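Universal stress protein MJ0577 (Methanocaldococcus jannaschii, PDB 1MJH) binds ATP together with a manganese ion and forms a homodimer of the universal stress protein family. Local coordinates at residues B[6-11]-B[121-126]; B[24-29]-B[90-95]; B[34-39]-B[95-100]. All blocks are in the same frame, centred on the assembly; numbering follows the deposited sequence.

Interaction 1 (B[6-11]-B[121-126]). With ATP (adenosine-5'-triphosphate), chain F.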
loop_
_atom_site.group_PDB
_atom_site.type_symbol
_atom_site.label_atom_id
_atom_site.label_comp_id
_atom_site.label_asym_id
_atom_site.label_seq_id
_atom_site.Cartn_x
_atom_site.Cartn_y
_atom_site.Cartn_z
ATOM N N LYS B 6 5.514 12.721 -6.290
ATOM C CA LYS B 6 6.786 13.411 -6.476
ATOM C C LYS B 6 7.790 13.042 -5.404
ATOM O O LYS B 6 8.966 12.953 -5.742
ATOM C CB LYS B 6 6.498 14.940 -6.416
ATOM C CG LYS B 6 7.762 15.746 -6.688
ATOM C CD LYS B 6 7.482 17.194 -7.068
ATOM C CE LYS B 6 8.754 17.858 -7.579
ATOM N NZ LYS B 6 8.461 18.980 -8.516
ATOM N N LYS B 7 7.345 12.828 -4.161
ATOM C CA LYS B 7 8.265 12.534 -3.072
ATOM C C LYS B 7 7.858 11.256 -2.362
ATOM O O LYS B 7 6.688 11.066 -1.968
ATOM C CB LYS B 7 8.270 13.728 -2.090
ATOM C CG LYS B 7 9.362 13.594 -1.030
ATOM C CD LYS B 7 9.210 14.726 0.001
ATOM C CE LYS B 7 9.470 16.070 -0.691
ATOM N NZ LYS B 7 9.872 17.049 0.380
ATOM N N ILE B 8 8.762 10.277 -2.337
ATOM C CA ILE B 8 8.499 8.965 -1.729
ATOM C C ILE B 8 9.293 8.759 -0.441
ATOM O O ILE B 8 10.505 9.083 -0.388
ATOM C CB ILE B 8 9.007 7.891 -2.750
ATOM C CG1 ILE B 8 8.205 7.973 -4.024
ATOM C CG2 ILE B 8 8.935 6.480 -2.160
ATOM C CD1 ILE B 8 8.911 7.339 -5.244
ATOM N N LEU B 9 8.660 8.146 0.555
ATOM C CA LEU B 9 9.400 7.732 1.759
ATOM C C LEU B 9 9.697 6.242 1.590
ATOM O O LEU B 9 8.739 5.483 1.380
ATOM C CB LEU B 9 8.672 7.910 3.095
ATOM C CG LEU B 9 9.332 7.370 4.373
ATOM C CD1 LEU B 9 10.698 8.065 4.609
ATOM C CD2 LEU B 9 8.483 7.569 5.626
ATOM N N TYR B 10 10.969 5.821 1.685
ATOM C CA TYR B 10 11.303 4.419 1.550
ATOM C C TYR B 10 12.091 4.036 2.795
ATOM O O TYR B 10 13.290 4.362 2.931
ATOM C CB TYR B 10 12.168 4.151 0.287
ATOM C CG TYR B 10 12.808 2.790 0.258
ATOM C CD1 TYR B 10 12.031 1.644 0.485
ATOM C CD2 TYR B 10 14.165 2.623 0.009
ATOM C CE1 TYR B 10 12.602 0.385 0.453
ATOM C CE2 TYR B 10 14.738 1.358 -0.020
ATOM C CZ TYR B 10 13.957 0.262 0.206
ATOM O OH TYR B 10 14.502 -1.022 0.198
ATOM N N PRO B 11 11.411 3.507 3.788
ATOM C CA PRO B 11 12.046 3.082 5.028
ATOM C C PRO B 11 12.554 1.647 4.839
ATOM O O PRO B 11 11.799 0.781 4.408
ATOM C CB PRO B 11 10.901 3.099 6.034
ATOM C CG PRO B 11 9.633 2.873 5.249
ATOM C CD PRO B 11 9.943 3.247 3.823
ATOM N N VAL B 121 5.766 13.729 2.317
ATOM C CA VAL B 121 5.811 12.771 1.201
ATOM C C VAL B 121 4.439 12.503 0.614
ATOM O O VAL B 121 3.461 12.667 1.330
ATOM C CB VAL B 121 6.528 11.469 1.624
ATOM C CG1 VAL B 121 7.852 11.778 2.318
ATOM C CG2 VAL B 121 5.679 10.590 2.519
ATOM N N ASP B 122 4.369 11.997 -0.594
ATOM C CA ASP B 122 3.172 11.588 -1.316
ATOM C C ASP B 122 2.824 10.091 -1.118
ATOM O O ASP B 122 1.676 9.729 -1.392
ATOM C CB ASP B 122 3.395 11.864 -2.803
ATOM C CG ASP B 122 3.620 13.364 -3.067
ATOM O OD1 ASP B 122 2.651 14.119 -2.798
ATOM O OD2 ASP B 122 4.705 13.812 -3.510
ATOM N N ILE B 123 3.780 9.314 -0.622
ATOM C CA ILE B 123 3.500 7.866 -0.510
ATOM C C ILE B 123 4.636 7.266 0.302
ATOM O O ILE B 123 5.759 7.808 0.278
ATOM C CB ILE B 123 3.411 7.244 -1.906
ATOM C CG1 ILE B 123 3.107 5.737 -1.774
ATOM C CG2 ILE B 123 4.691 7.443 -2.739
ATOM C CD1 ILE B 123 2.753 5.131 -3.144
ATOM N N ILE B 124 4.353 6.216 1.041
ATOM C CA ILE B 124 5.365 5.437 1.728
ATOM C C ILE B 124 5.429 4.079 1.010
ATOM O O ILE B 124 4.356 3.491 0.836
ATOM C CB ILE B 124 4.951 5.166 3.188
ATOM C CG1 ILE B 124 4.715 6.569 3.879
ATOM C CG2 ILE B 124 6.131 4.504 3.863
ATOM C CD1 ILE B 124 4.300 6.392 5.310
ATOM N N ILE B 125 6.598 3.638 0.568
ATOM C CA ILE B 125 6.692 2.310 -0.121
ATOM C C ILE B 125 7.538 1.401 0.802
ATOM O O ILE B 125 8.689 1.720 1.102
ATOM C CB ILE B 125 7.348 2.501 -1.488
ATOM C CG1 ILE B 125 6.434 3.316 -2.424
ATOM C CG2 ILE B 125 7.558 1.096 -2.117
ATOM C CD1 ILE B 125 7.014 3.539 -3.825
ATOM N N MET B 126 6.987 0.285 1.284
ATOM C CA MET B 126 7.703 -0.512 2.323
ATOM C C MET B 126 7.398 -1.987 2.132
ATOM O O MET B 126 6.409 -2.311 1.465
ATOM C CB MET B 126 7.393 0.015 3.770
ATOM C CG MET B 126 5.902 -0.237 4.185
ATOM S SD MET B 126 5.352 0.809 5.674
ATOM C CE MET B 126 6.614 0.207 6.817
HETATM P PG ATP F . 8.521 -7.626 13.385
HETATM O O1G ATP F . 7.148 -7.205 13.779
HETATM O O2G ATP F . 9.391 -6.500 13.479
HETATM O O3G ATP F . 9.020 -8.766 14.168
HETATM P PB ATP F . 9.164 -8.081 10.540
HETATM O O1B ATP F . 9.016 -9.332 9.785
HETATM O O2B ATP F . 10.579 -7.805 10.812
HETATM O O3B ATP F . 8.302 -8.146 11.855
HETATM P PA ATP F . 8.545 -5.267 9.775
HETATM O O1A ATP F . 7.206 -4.831 10.085
HETATM O O2A ATP F . 9.600 -4.836 10.627
HETATM O O3A ATP F . 8.511 -6.906 9.682
HETATM O "O5'" ATP F . 9.085 -4.958 8.326
HETATM C "C5'" ATP F . 8.160 -4.337 7.398
HETATM C "C4'" ATP F . 8.865 -3.207 6.671
HETATM O "O4'" ATP F . 9.057 -2.110 7.651
HETATM C "C3'" ATP F . 10.272 -3.473 6.159
HETATM O "O3'" ATP F . 10.291 -4.176 4.909
HETATM C "C2'" ATP F . 10.812 -2.024 6.064
HETATM O "O2'" ATP F . 10.295 -1.410 4.866
HETATM C "C1'" ATP F . 10.199 -1.396 7.343
HETATM N N9 ATP F . 11.109 -1.385 8.480
HETATM C C8 ATP F . 11.205 -2.257 9.509
HETATM N N7 ATP F . 12.087 -1.908 10.426
HETATM C C5 ATP F . 12.623 -0.803 9.959
HETATM C C6 ATP F . 13.610 0.008 10.493
HETATM N N6 ATP F . 14.202 -0.301 11.647
HETATM N N1 ATP F . 13.946 1.086 9.791
HETATM C C2 ATP F . 13.316 1.405 8.614
HETATM N N3 ATP F . 12.345 0.687 8.022
HETATM C C4 ATP F . 12.097 -0.413 8.769
#
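Leu9 and Ile123 to Ile125 are knitted together through their backbones, as two adjacent parallel inner strands of the five-stranded sheet in this universal stress protein's alpha/beta fold. Leu9 N donates to Ile123 O at 2.9 Å in an almost straight bond (174° at the hydrogen), and Leu9 O accepts Ile125 N. The same oxygen also receives the CA-H of Ile124, at 3.4 Å from CA.

Just before Ile123, Asp122 turns back on the incoming chain. From CB outward, CB lies against Lys7 O, CG is about equally far from Lys6 N and Lys7 N, and OD2 at the tip takes both amides. The bond from Lys7 N is the sounder one, 2.9 Å onto the lone pair of OD2 that faces away from OD1; that from Lys6 N is weak. With Asp122 N returning a bond to Lys7 O, the aspartate fixes Lys7, the first residue of strand 7-11, through both its N-H and its carbonyl.

The side chains sort onto two faces. Ile8 CG1 packs on Ile123 CG2 at 3.8 Å, the two side chains side by side, while Ile8 CG2, anti to the backbone N, reaches Ile125 CD1; Phe28 covers this face. On the other, Leu9 CB meets Val121 CG1 under helix 108-118. Ile125 O is buried without a hydrogen-bond partner, although Tyr10 CD1 comes to it edge-on in the ring plane and Pro11 CD approaches to 3.4 Å.

The strand ends form part of the ATP pocket. Met126 CB touches Pro11 CG, Pro11 CB lies beside adenine N3, and the ribose O2' donates a hydrogen bond to Pro11 O at 2.7 Å.

Interaction 2 (B[24-29]-B[90-95])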
loop_
_atom_site.group_PDB
_atom_site.type_symbol
_atom_site.label_atom_id
_atom_site.label_comp_id
_atom_site.label_asym_id
_atom_site.label_seq_id
_atom_site.Cartn_x
_atom_site.Cartn_y
_atom_site.Cartn_z
ATOM N N HIS B 24 10.074 -1.531 -6.383
ATOM C CA HIS B 24 8.861 -0.719 -6.603
ATOM C C HIS B 24 9.186 0.752 -6.486
ATOM O O HIS B 24 8.682 1.535 -7.307
ATOM C CB HIS B 24 7.748 -1.104 -5.593
ATOM C CG HIS B 24 7.291 -2.511 -5.890
ATOM N ND1 HIS B 24 6.087 -2.717 -6.554
ATOM C CD2 HIS B 24 7.840 -3.716 -5.599
ATOM C CE1 HIS B 24 5.948 -4.035 -6.695
ATOM N NE2 HIS B 24 6.997 -4.700 -6.145
ATOM N N VAL B 25 10.076 1.156 -5.580
ATOM C CA VAL B 25 10.497 2.569 -5.584
ATOM C C VAL B 25 11.060 2.965 -6.946
ATOM O O VAL B 25 10.771 4.049 -7.485
ATOM C CB VAL B 25 11.558 2.815 -4.497
ATOM C CG1 VAL B 25 12.052 4.280 -4.506
ATOM C CG2 VAL B 25 10.938 2.497 -3.118
ATOM N N LYS B 26 11.913 2.109 -7.488
ATOM C CA LYS B 26 12.492 2.369 -8.825
ATOM C C LYS B 26 11.433 2.447 -9.885
ATOM O O LYS B 26 11.488 3.296 -10.811
ATOM C CB LYS B 26 13.574 1.301 -9.149
ATOM C CG LYS B 26 14.764 1.449 -8.171
ATOM C CD LYS B 26 15.772 0.300 -8.310
ATOM C CE LYS B 26 16.355 0.144 -9.700
ATOM N NZ LYS B 26 17.277 -1.049 -9.789
ATOM N N ALA B 27 10.359 1.626 -9.802
ATOM C CA ALA B 27 9.296 1.689 -10.785
ATOM C C ALA B 27 8.485 2.952 -10.784
ATOM O O ALA B 27 7.789 3.266 -11.772
ATOM C CB ALA B 27 8.416 0.422 -10.657
ATOM N N PHE B 28 8.506 3.702 -9.668
ATOM C CA PHE B 28 7.776 4.970 -9.612
ATOM C C PHE B 28 8.511 6.067 -10.392
ATOM O O PHE B 28 7.960 7.145 -10.468
ATOM C CB PHE B 28 7.561 5.381 -8.160
ATOM C CG PHE B 28 6.280 4.888 -7.563
ATOM C CD1 PHE B 28 6.028 3.540 -7.428
ATOM C CD2 PHE B 28 5.278 5.769 -7.160
ATOM C CE1 PHE B 28 4.848 3.071 -6.890
ATOM C CE2 PHE B 28 4.099 5.300 -6.633
ATOM C CZ PHE B 28 3.867 3.951 -6.500
ATOM N N LYS B 29 9.746 5.851 -10.841
ATOM C CA LYS B 29 10.435 6.901 -11.612
ATOM C C LYS B 29 9.764 7.184 -12.955
ATOM O O LYS B 29 9.470 6.217 -13.651
ATOM C CB LYS B 29 11.876 6.438 -11.947
ATOM C CG LYS B 29 12.785 7.586 -12.393
ATOM C CD LYS B 29 12.830 8.659 -11.318
ATOM C CE LYS B 29 13.540 9.942 -11.708
ATOM N NZ LYS B 29 12.774 10.746 -12.693
ATOM N N LYS B 90 23.152 5.327 -4.046
ATOM C CA LYS B 90 23.713 5.323 -5.383
ATOM C C LYS B 90 22.824 4.636 -6.408
ATOM O O LYS B 90 22.734 5.134 -7.531
ATOM C CB LYS B 90 25.085 4.634 -5.470
ATOM C CG LYS B 90 26.181 5.455 -4.791
ATOM C CD LYS B 90 26.652 6.597 -5.675
ATOM C CE LYS B 90 27.797 7.386 -5.058
ATOM N NZ LYS B 90 28.048 8.657 -5.821
ATOM N N GLU B 91 22.180 3.528 -6.023
ATOM C CA GLU B 91 21.297 2.840 -7.002
ATOM C C GLU B 91 20.181 3.800 -7.395
ATOM O O GLU B 91 19.742 3.923 -8.528
ATOM C CB GLU B 91 20.736 1.548 -6.369
ATOM C CG GLU B 91 19.990 0.661 -7.390
ATOM C CD GLU B 91 19.432 -0.624 -6.805
ATOM O OE1 GLU B 91 19.923 -1.047 -5.736
ATOM O OE2 GLU B 91 18.537 -1.248 -7.445
ATOM N N LEU B 92 19.598 4.490 -6.379
ATOM C CA LEU B 92 18.467 5.384 -6.674
ATOM C C LEU B 92 18.871 6.640 -7.457
ATOM O O LEU B 92 18.140 7.105 -8.318
ATOM C CB LEU B 92 17.833 5.824 -5.335
ATOM C CG LEU B 92 17.115 4.673 -4.601
ATOM C CD1 LEU B 92 16.694 5.165 -3.215
ATOM C CD2 LEU B 92 15.915 4.223 -5.420
ATOM N N GLU B 93 20.050 7.172 -7.167
ATOM C CA GLU B 93 20.563 8.337 -7.890
ATOM C C GLU B 93 20.816 8.004 -9.340
ATOM O O GLU B 93 20.531 8.823 -10.216
ATOM C CB GLU B 93 21.854 8.864 -7.222
ATOM C CG GLU B 93 21.505 9.600 -5.926
ATOM C CD GLU B 93 22.718 10.108 -5.165
ATOM O OE1 GLU B 93 23.823 9.581 -5.431
ATOM O OE2 GLU B 93 22.602 10.994 -4.292
ATOM N N ASP B 94 21.267 6.771 -9.591
ATOM C CA ASP B 94 21.505 6.298 -10.939
ATOM C C ASP B 94 20.261 6.230 -11.797
ATOM O O ASP B 94 20.294 6.522 -13.002
ATOM C CB ASP B 94 22.238 4.933 -10.915
ATOM C CG ASP B 94 22.324 4.413 -12.347
ATOM O OD1 ASP B 94 23.120 5.005 -13.123
ATOM O OD2 ASP B 94 21.590 3.469 -12.715
ATOM N N VAL B 95 19.081 6.049 -11.179
ATOM C CA VAL B 95 17.854 6.089 -11.961
ATOM C C VAL B 95 17.275 7.493 -12.071
ATOM O O VAL B 95 16.328 7.676 -12.845
ATOM C CB VAL B 95 16.842 5.036 -11.509
ATOM C CG1 VAL B 95 17.517 3.674 -11.655
ATOM C CG2 VAL B 95 16.375 5.223 -10.092
#
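Lys26 NZ reaches across to Glu91 OE2 at 2.7 Å, a salt bridge between helices 16-27 and 66-95, which lie on the same side of the parallel sheet in this alpha/beta fold. The bond falls on the lone pair of OE2 that faces away from OE1, and the two side chains cross at about a right angle. Glu91 comes in as an extended chain with CG anti to its backbone N. Lys26 bends at chi3 (58°), the torsion that sets CE, and its CD and CE both lie close to the same carboxylate oxygen, CD at 3.3 Å from OE2.

The aliphatic part of the lysine does a second job. Its CG touches Leu92 CD2, and its CE lies 4.2 Å from Val95 CG1, so the chain spans the seam between the helices above their apolar contacts. An alanine in place of Lys26 would probably leave Glu91 without its cationic mate here and uncover Leu92 and Val95 along this seam.

Deeper in, Leu92 CD2 meets Val25 CG1 at 4.0 Å, the side chains again crossing at about a right angle. Leu92 also packs on Val99 of strand 98-106 and Val25 on Ile125 of strand 123-127, which ties this small apolar patch to the sheet.

Farther along the chain, Lys29 passes Val95. Its ammonium is held elsewhere, by Lys32 O and in a salt bridge to Glu34. What meets Val95 is the methylene chain: CG, CD and CE of Lys29 all lie within 4 Å of Val95 O, with CG nearest at 3.6 Å.

Interaction 3 (B[34-39]-B[95-100])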
loop_
_atom_site.group_PDB
_atom_site.type_symbol
_atom_site.label_atom_id
_atom_site.label_comp_id
_atom_site.label_asym_id
_atom_site.label_seq_id
_atom_site.Cartn_x
_atom_site.Cartn_y
_atom_site.Cartn_z
ATOM N N GLU B 34 11.839 13.649 -9.338
ATOM C CA GLU B 34 11.286 12.975 -8.170
ATOM C C GLU B 34 12.337 12.730 -7.087
ATOM O O GLU B 34 13.551 12.844 -7.298
ATOM C CB GLU B 34 10.574 11.655 -8.408
ATOM C CG GLU B 34 9.253 11.572 -9.066
ATOM C CD GLU B 34 9.217 11.185 -10.528
ATOM O OE1 GLU B 34 10.195 10.581 -11.025
ATOM O OE2 GLU B 34 8.153 11.501 -11.126
ATOM N N GLU B 35 11.793 12.561 -5.873
ATOM C CA GLU B 35 12.718 12.517 -4.743
ATOM C C GLU B 35 12.425 11.328 -3.830
ATOM O O GLU B 35 11.253 11.019 -3.698
ATOM C CB GLU B 35 12.492 13.809 -3.957
ATOM C CG GLU B 35 13.429 13.981 -2.781
ATOM C CD GLU B 35 13.560 15.475 -2.446
ATOM O OE1 GLU B 35 12.624 16.242 -2.689
ATOM O OE2 GLU B 35 14.638 15.838 -1.942
ATOM N N VAL B 36 13.467 10.713 -3.311
ATOM C CA VAL B 36 13.252 9.643 -2.326
ATOM C C VAL B 36 13.819 10.064 -0.990
ATOM O O VAL B 36 15.003 10.475 -0.881
ATOM C CB VAL B 36 13.866 8.289 -2.752
ATOM C CG1 VAL B 36 13.684 7.251 -1.638
ATOM C CG2 VAL B 36 13.193 7.835 -4.028
ATOM N N ILE B 37 13.066 9.916 0.102
ATOM C CA ILE B 37 13.537 10.015 1.453
ATOM C C ILE B 37 13.960 8.598 1.889
ATOM O O ILE B 37 13.068 7.766 1.973
ATOM C CB ILE B 37 12.506 10.567 2.459
ATOM C CG1 ILE B 37 11.864 11.846 1.968
ATOM C CG2 ILE B 37 13.173 10.771 3.829
ATOM C CD1 ILE B 37 12.802 12.934 1.438
ATOM N N LEU B 38 15.284 8.363 2.002
ATOM C CA LEU B 38 15.706 6.988 2.328
ATOM C C LEU B 38 15.997 6.901 3.788
ATOM O O LEU B 38 16.840 7.661 4.332
ATOM C CB LEU B 38 16.975 6.726 1.451
ATOM C CG LEU B 38 17.747 5.472 1.886
ATOM C CD1 LEU B 38 16.945 4.213 1.468
ATOM C CD2 LEU B 38 19.096 5.391 1.151
ATOM N N LEU B 39 15.211 6.087 4.488
ATOM C CA LEU B 39 15.270 6.103 5.948
ATOM C C LEU B 39 15.585 4.788 6.613
ATOM O O LEU B 39 14.941 3.810 6.269
ATOM C CB LEU B 39 13.853 6.590 6.411
ATOM C CG LEU B 39 13.636 6.494 7.912
ATOM C CD1 LEU B 39 14.565 7.424 8.709
ATOM C CD2 LEU B 39 12.174 6.914 8.220
ATOM N N VAL B 95 19.081 6.049 -11.179
ATOM C CA VAL B 95 17.854 6.089 -11.961
ATOM C C VAL B 95 17.275 7.493 -12.071
ATOM O O VAL B 95 16.328 7.676 -12.845
ATOM C CB VAL B 95 16.842 5.036 -11.509
ATOM C CG1 VAL B 95 17.517 3.674 -11.655
ATOM C CG2 VAL B 95 16.375 5.223 -10.092
ATOM N N GLY B 96 17.876 8.469 -11.409
ATOM C CA GLY B 96 17.460 9.854 -11.646
ATOM C C GLY B 96 16.863 10.492 -10.408
ATOM O O GLY B 96 16.531 11.667 -10.449
ATOM N N PHE B 97 16.705 9.763 -9.306
ATOM C CA PHE B 97 16.114 10.403 -8.132
ATOM C C PHE B 97 17.106 11.325 -7.423
ATOM O O PHE B 97 18.291 11.038 -7.298
ATOM C CB PHE B 97 15.664 9.395 -7.059
ATOM C CG PHE B 97 14.463 8.552 -7.355
ATOM C CD1 PHE B 97 13.208 9.070 -7.324
ATOM C CD2 PHE B 97 14.640 7.192 -7.614
ATOM C CE1 PHE B 97 12.060 8.299 -7.547
ATOM C CE2 PHE B 97 13.520 6.414 -7.867
ATOM C CZ PHE B 97 12.262 6.957 -7.822
ATOM N N LYS B 98 16.500 12.303 -6.714
ATOM C CA LYS B 98 17.253 13.038 -5.693
ATOM C C LYS B 98 17.029 12.247 -4.413
ATOM O O LYS B 98 15.870 11.883 -4.157
ATOM C CB LYS B 98 16.731 14.463 -5.495
ATOM C CG LYS B 98 17.459 15.307 -4.465
ATOM C CD LYS B 98 16.650 16.608 -4.307
ATOM C CE LYS B 98 17.308 17.597 -3.365
ATOM N NZ LYS B 98 16.516 18.865 -3.295
ATOM N N VAL B 99 18.044 11.996 -3.608
ATOM C CA VAL B 99 17.868 11.185 -2.415
ATOM C C VAL B 99 18.341 11.884 -1.151
ATOM O O VAL B 99 19.497 12.342 -1.064
ATOM C CB VAL B 99 18.693 9.862 -2.540
ATOM C CG1 VAL B 99 18.534 9.041 -1.252
ATOM C CG2 VAL B 99 18.387 9.092 -3.809
ATOM N N LYS B 100 17.441 11.929 -0.170
ATOM C CA LYS B 100 17.789 12.437 1.139
ATOM C C LYS B 100 17.887 11.238 2.077
ATOM O O LYS B 100 16.858 10.650 2.457
ATOM C CB LYS B 100 16.730 13.376 1.706
ATOM C CG LYS B 100 17.093 13.906 3.096
ATOM C CD LYS B 100 16.124 14.974 3.607
ATOM C CE LYS B 100 16.494 15.426 5.010
ATOM N NZ LYS B 100 15.549 16.467 5.544
#
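Glu34 opens the pairing with Lys98, where two parallel strands of the sheet, 35-43 and 98-106, come together at the sheet's edge within this chain. Its carbonyl O accepts Lys98 N at 3.1 Å in a nearly straight bond (176° at the hydrogen). Its CB rests at the CD1 and CE1 side of the Phe97 ring, and its carboxylate turns away, with OE2 hydrogen-bonded to Thr30.

Glu35 and Lys98 run side by side, pointing the same way. CG is anti to the backbone N in both, and Glu35 OE2 lies 3.2 Å from Lys98 CD; the ammonium itself stays farther off, with NZ at 3.8 Å from OE2, a long salt bridge.

Val36 grips the partner strand twice, N to Lys98 O at 2.8 Å and O from Lys100 N at 2.9 Å. Its side chain lies on the other face from Glu35. There CG2, anti to the carbonyl carbon, sits over the centre of the Phe97 ring in a CH-pi contact, 3.6 Å from the centroid and 13° off the ring normal. The methyl covers one face of the ring, and Glu34 C lies at its edge, in the ring plane.

Ile37 returns to the face of Glu35, and its CD1 meets Lys100 CB at 4.0 Å; the Lys100 ammonium goes on to a salt bridge with Glu119. Leu38 N bonds to Lys100 O from above the carbonyl plane, and Leu38 CB packs on Val99 CG1.

Strand 7-11 pairs with the other edge of strand 35-43. Helix 66-95, which turns into strand 98-106 through a Schellman motif at Gly96, lies over the face of Leu38 and Val99.

All three contacts belong to one parallel sheet and the helices on one of its faces. Interactions 1 and 3 have centres 9 Å apart and meet through neighbouring strands 7-11 and 35-43, where Ile8 O probably bonds to Ile37 N. Interaction 2 lies 8 Å from interaction 3 and 12 Å from interaction 1; it shares Val95 with interaction 3, and Leu92 O probably bonds to Phe97 N. Along the chain, interactions 2 and 3 alternate their segments, both within the span from 6-11 to 121-126. Strand order 3-2-1-4-5 places the first strand centrally, and its carboxyl end, with that of strand 123-127, leads into the ATP pocket.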